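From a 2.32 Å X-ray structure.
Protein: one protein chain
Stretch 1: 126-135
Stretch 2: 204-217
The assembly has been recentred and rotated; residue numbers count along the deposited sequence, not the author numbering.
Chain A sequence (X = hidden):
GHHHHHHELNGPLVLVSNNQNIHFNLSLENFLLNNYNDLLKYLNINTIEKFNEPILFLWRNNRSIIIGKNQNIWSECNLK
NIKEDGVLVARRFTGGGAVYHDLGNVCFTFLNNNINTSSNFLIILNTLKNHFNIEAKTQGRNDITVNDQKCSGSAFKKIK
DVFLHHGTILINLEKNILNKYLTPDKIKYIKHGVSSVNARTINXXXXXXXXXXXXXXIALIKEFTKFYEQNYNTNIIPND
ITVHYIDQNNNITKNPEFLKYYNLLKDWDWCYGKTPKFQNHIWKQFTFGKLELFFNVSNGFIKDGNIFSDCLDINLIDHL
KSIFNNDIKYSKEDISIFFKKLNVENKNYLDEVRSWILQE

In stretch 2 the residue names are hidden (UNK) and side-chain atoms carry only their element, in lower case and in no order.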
# COMPACT_ATOMS: atom_id res chain seq x y z
N ASN A 126 9.92 -0.32 17.94
CA ASN A 126 10.59 0.48 18.95
C ASN A 126 9.66 1.54 19.52
O ASN A 126 9.68 1.82 20.72
CB ASN A 126 11.84 1.14 18.37
CG ASN A 126 12.96 0.14 18.11
OD1 ASN A 126 12.99 -0.94 18.69
ND2 ASN A 126 13.88 0.51 17.23
N THR A 127 8.82 2.15 18.67
CA THR A 127 7.81 3.08 19.15
C THR A 127 6.93 2.42 20.20
O THR A 127 6.87 2.85 21.36
CB THR A 127 6.97 3.61 17.98
OG1 THR A 127 7.81 4.36 17.09
CG2 THR A 127 5.83 4.49 18.47
N LEU A 128 6.23 1.35 19.80
CA LEU A 128 5.28 0.71 20.71
C LEU A 128 5.96 0.29 22.01
O LEU A 128 5.44 0.55 23.10
CB LEU A 128 4.63 -0.50 20.02
CG LEU A 128 3.51 -0.20 19.02
CD1 LEU A 128 4.06 0.43 17.74
CD2 LEU A 128 2.74 -1.47 18.69
N LYS A 129 7.12 -0.35 21.90
CA LYS A 129 7.81 -0.86 23.09
C LYS A 129 8.24 0.28 24.00
O LYS A 129 7.85 0.35 25.17
CB LYS A 129 9.01 -1.70 22.67
CG LYS A 129 9.64 -2.51 23.79
CD LYS A 129 11.09 -2.85 23.47
CE LYS A 129 11.51 -4.17 24.09
NZ LYS A 129 12.94 -4.50 23.80
N ASN A 130 9.06 1.19 23.48
CA ASN A 130 9.66 2.22 24.32
C ASN A 130 8.61 3.15 24.91
O ASN A 130 8.67 3.50 26.10
CB ASN A 130 10.68 3.03 23.52
CG ASN A 130 11.88 2.20 23.11
OD1 ASN A 130 12.16 1.15 23.70
ND2 ASN A 130 12.61 2.67 22.10
N HIS A 131 7.63 3.56 24.11
CA HIS A 131 6.72 4.62 24.52
C HIS A 131 5.38 4.11 25.04
O HIS A 131 4.60 4.91 25.56
CB HIS A 131 6.48 5.58 23.35
CG HIS A 131 7.73 6.23 22.84
ND1 HIS A 131 8.78 5.50 22.33
CD2 HIS A 131 8.10 7.53 22.78
CE1 HIS A 131 9.75 6.33 21.97
NE2 HIS A 131 9.36 7.56 22.23
N PHE A 132 5.09 2.82 24.90
CA PHE A 132 3.82 2.29 25.39
C PHE A 132 3.95 0.90 25.99
O PHE A 132 2.93 0.30 26.35
CB PHE A 132 2.80 2.28 24.24
CG PHE A 132 2.72 3.58 23.49
CD1 PHE A 132 2.01 4.65 24.01
CD2 PHE A 132 3.38 3.73 22.28
CE1 PHE A 132 1.95 5.85 23.32
CE2 PHE A 132 3.31 4.93 21.59
CZ PHE A 132 2.60 5.98 22.11
N ASN A 133 5.17 0.37 26.13
CA ASN A 133 5.40 -0.95 26.72
C ASN A 133 4.51 -2.01 26.08
O ASN A 133 4.02 -2.93 26.74
CB ASN A 133 5.21 -0.91 28.23
CG ASN A 133 6.15 -1.86 28.96
OD1 ASN A 133 7.34 -1.59 29.07
ND2 ASN A 133 5.61 -2.97 29.45
N ILE A 134 4.29 -1.87 24.77
CA ILE A 134 3.52 -2.83 23.99
C ILE A 134 4.51 -3.70 23.23
O ILE A 134 5.16 -3.25 22.29
CB ILE A 134 2.54 -2.13 23.04
CG1 ILE A 134 1.39 -1.51 23.84
CG2 ILE A 134 1.99 -3.11 22.00
CD1 ILE A 134 0.48 -0.61 23.03
N GLU A 135 4.63 -4.96 23.65
CA GLU A 135 5.53 -5.91 23.01
C GLU A 135 4.84 -6.48 21.77
O GLU A 135 3.93 -7.31 21.88
CB GLU A 135 5.93 -7.01 23.99
CG GLU A 135 6.99 -6.57 24.99
CD GLU A 135 6.95 -7.37 26.27
OE1 GLU A 135 6.73 -8.60 26.20
OE2 GLU A 135 7.12 -6.78 27.36
N UNK A 204 -7.68 -3.59 18.70
CA UNK A 204 -7.38 -2.18 18.85
C UNK A 204 -6.30 -2.00 19.91
O UNK A 204 -6.40 -2.56 21.01
c UNK A 204 -10.50 -2.58 17.99
c UNK A 204 -8.63 -1.40 19.24
c UNK A 204 -9.75 -1.27 18.20
c UNK A 204 -9.20 -0.75 16.89
N UNK A 205 -5.28 -1.21 19.59
CA UNK A 205 -4.21 -0.96 20.54
C UNK A 205 -4.69 -0.19 21.76
O UNK A 205 -3.91 -0.03 22.71
c UNK A 205 -3.07 -0.21 19.85
o UNK A 205 -2.31 -1.07 19.02
N UNK A 206 -5.93 0.29 21.77
CA UNK A 206 -6.51 0.87 22.97
C UNK A 206 -6.92 -0.20 23.97
O UNK A 206 -6.94 0.06 25.18
c UNK A 206 -8.61 3.95 21.81
o UNK A 206 -8.44 5.15 21.51
c UNK A 206 -7.73 1.73 22.63
o UNK A 206 -9.74 3.45 21.96
c UNK A 206 -7.39 3.07 22.01
N UNK A 207 -7.24 -1.41 23.49
CA UNK A 207 -7.55 -2.52 24.38
C UNK A 207 -6.38 -2.82 25.31
O UNK A 207 -6.56 -3.47 26.34
c UNK A 207 -9.78 -4.67 22.00
c UNK A 207 -7.91 -5.04 24.41
c UNK A 207 -9.33 -3.56 22.93
c UNK A 207 -7.94 -3.76 23.55
N UNK A 208 -5.18 -2.34 24.97
CA UNK A 208 -3.99 -2.58 25.78
C UNK A 208 -3.43 -1.33 26.44
O UNK A 208 -2.61 -1.46 27.35
c UNK A 208 -2.89 -3.21 24.91
o UNK A 208 -3.66 -3.89 22.75
c UNK A 208 -3.43 -4.22 23.91
n UNK A 208 -3.62 -5.45 24.36
N UNK A 209 -3.83 -0.14 26.01
CA UNK A 209 -3.24 1.09 26.53
C UNK A 209 -4.22 2.24 26.32
O UNK A 209 -5.29 2.08 25.72
o UNK A 209 -0.27 -0.27 26.46
c UNK A 209 -1.89 1.39 25.87
c UNK A 209 -0.72 0.86 26.66
n UNK A 209 -0.21 1.68 27.58
N UNK A 210 -3.84 3.41 26.83
CA UNK A 210 -4.61 4.65 26.69
C UNK A 210 -4.05 5.52 25.57
O UNK A 210 -4.00 6.75 25.69
o UNK A 210 -2.30 5.94 27.67
c UNK A 210 -3.21 5.78 28.48
n UNK A 210 -3.04 5.92 29.79
c UNK A 210 -4.61 5.42 28.01
N UNK A 211 -3.63 4.89 24.47
CA UNK A 211 -2.97 5.60 23.38
C UNK A 211 -3.94 6.53 22.68
O UNK A 211 -5.16 6.44 22.86
c UNK A 211 -1.07 4.03 22.90
c UNK A 211 -3.37 3.51 22.05
c UNK A 211 -2.36 4.61 22.37
c UNK A 211 -3.12 2.83 20.75
N UNK A 212 -3.40 7.44 21.87
CA UNK A 212 -4.17 8.32 21.01
C UNK A 212 -3.46 8.43 19.67
O UNK A 212 -2.30 8.03 19.53
c UNK A 212 -4.58 9.63 23.13
o UNK A 212 -3.15 10.49 21.40
c UNK A 212 -4.34 9.72 21.63
N UNK A 213 -4.17 8.95 18.67
CA UNK A 213 -3.54 9.19 17.37
C UNK A 213 -2.38 10.16 17.50
O UNK A 213 -1.30 9.94 16.94
c UNK A 213 -4.58 9.72 16.39
s UNK A 213 -5.95 8.58 16.07
N UNK A 214 -2.57 11.26 18.24
CA UNK A 214 -1.50 12.22 18.44
C UNK A 214 -0.35 11.61 19.23
O UNK A 214 0.82 11.80 18.88
o UNK A 214 -4.41 16.17 18.54
c UNK A 214 -2.05 13.46 19.15
c UNK A 214 -3.96 15.13 19.06
o UNK A 214 -4.29 14.73 20.19
c UNK A 214 -2.94 14.32 18.27
N UNK A 215 -0.66 10.88 20.30
CA UNK A 215 0.38 10.24 21.11
C UNK A 215 1.21 9.28 20.26
O UNK A 215 2.44 9.43 20.14
c UNK A 215 -0.28 9.51 22.28
c UNK A 215 0.70 9.22 23.41
n UNK A 215 0.16 9.02 24.62
o UNK A 215 1.91 9.17 23.21
N UNK A 216 0.55 8.30 19.64
CA UNK A 216 1.25 7.33 18.81
C UNK A 216 2.06 8.03 17.72
O UNK A 216 3.21 7.66 17.46
c UNK A 216 0.99 5.61 15.88
c UNK A 216 0.24 6.36 18.19
c UNK A 216 2.01 4.56 17.93
c UNK A 216 0.76 5.19 17.33
N UNK A 217 1.47 9.03 17.06
CA UNK A 217 2.18 9.73 16.00
C UNK A 217 3.45 10.38 16.52
O UNK A 217 4.53 10.23 15.93
s UNK A 217 0.02 10.09 14.22
c UNK A 217 1.26 10.77 15.36

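Position 204 carries four carbons forked at the second, out of reach of stretch 1: Leu204. It opens a type I turn that closes at position 207. Position 205 has one carbon and one oxygen; its CB points toward stretch 1, yet the contact is made by its backbone, 205 O lying 4.4 Å from Ile134 CD1. The small hydroxyl makes it Ser205. Position 206 bears three carbons, the third holding two oxygens, and points away: a carboxylate, Glu206. At 207 four carbons fork at the first, with one arm two carbons long, so this is Ile207, exposed and uninvolved.

Position 208 shows two carbons, the second carrying an oxygen and a nitrogen. It points toward stretch 1, but 208 CB, its nearest side-chain atom, stays 4.7 Å from Ile134 CD1; this is Asn208. Position 209 repeats the same amide pattern, and here the side chain packs beside the backbone of Phe132 and the flank of Ile134: Asn209. Its amide is probably turned over in the model, so its polar partners stay open. Position 210 is a third amide of this pattern, Asn210, whose CB points away.

Position 211 has four carbons forked at the first, one arm two carbons long. The short arm sits over one face of the Phe132 ring, and the residue is Ile211; Ile211 CG2 is 3.3 Å from Phe132 CD1. Position 212 has a carbon bearing one oxygen and one carbon, Thr212, pointing away from stretch 1. Position 213 ends in sulfur after one carbon, Cys213, out of reach in the first turn of a helix. Position 214 has three carbons and a terminal pair of oxygens: Glu214, also out of reach.

Position 215 is another two-carbon amide whose oxygen meets the edge of the Phe132 ring: Asn215, with OD1 3.3 Å from Phe132 CE1. Asn215 N donates to Thr212 OG1 at 2.7 Å, capping the helix. Position 216 has four carbons forked at the second; its CB points sideways, but one terminal carbon reaches Thr127 and Phe132. It is Leu216, with CD2 3.9 Å from both Thr127 CG2 and Phe132 CE2. Position 217, one carbon then sulfur, points away: Cys217.

The contact is centred on one aromatic side chain. Phe132 buries the largest area, with Ile211 over one face, Asn215 at the edge and Leu216 meeting the ring from the helix. Ile134 extends the patch toward Ser205 and Asn209. No clear hydrogen bond crosses; apolar packing of Ile211 and Leu216 is joined by close approaches of asparagine side chains, while the Thr212 cap orders the start of the helix that presents Asn215 and Leu216.

Stretch 2, residues 204-217: LSEINNNITCENLC
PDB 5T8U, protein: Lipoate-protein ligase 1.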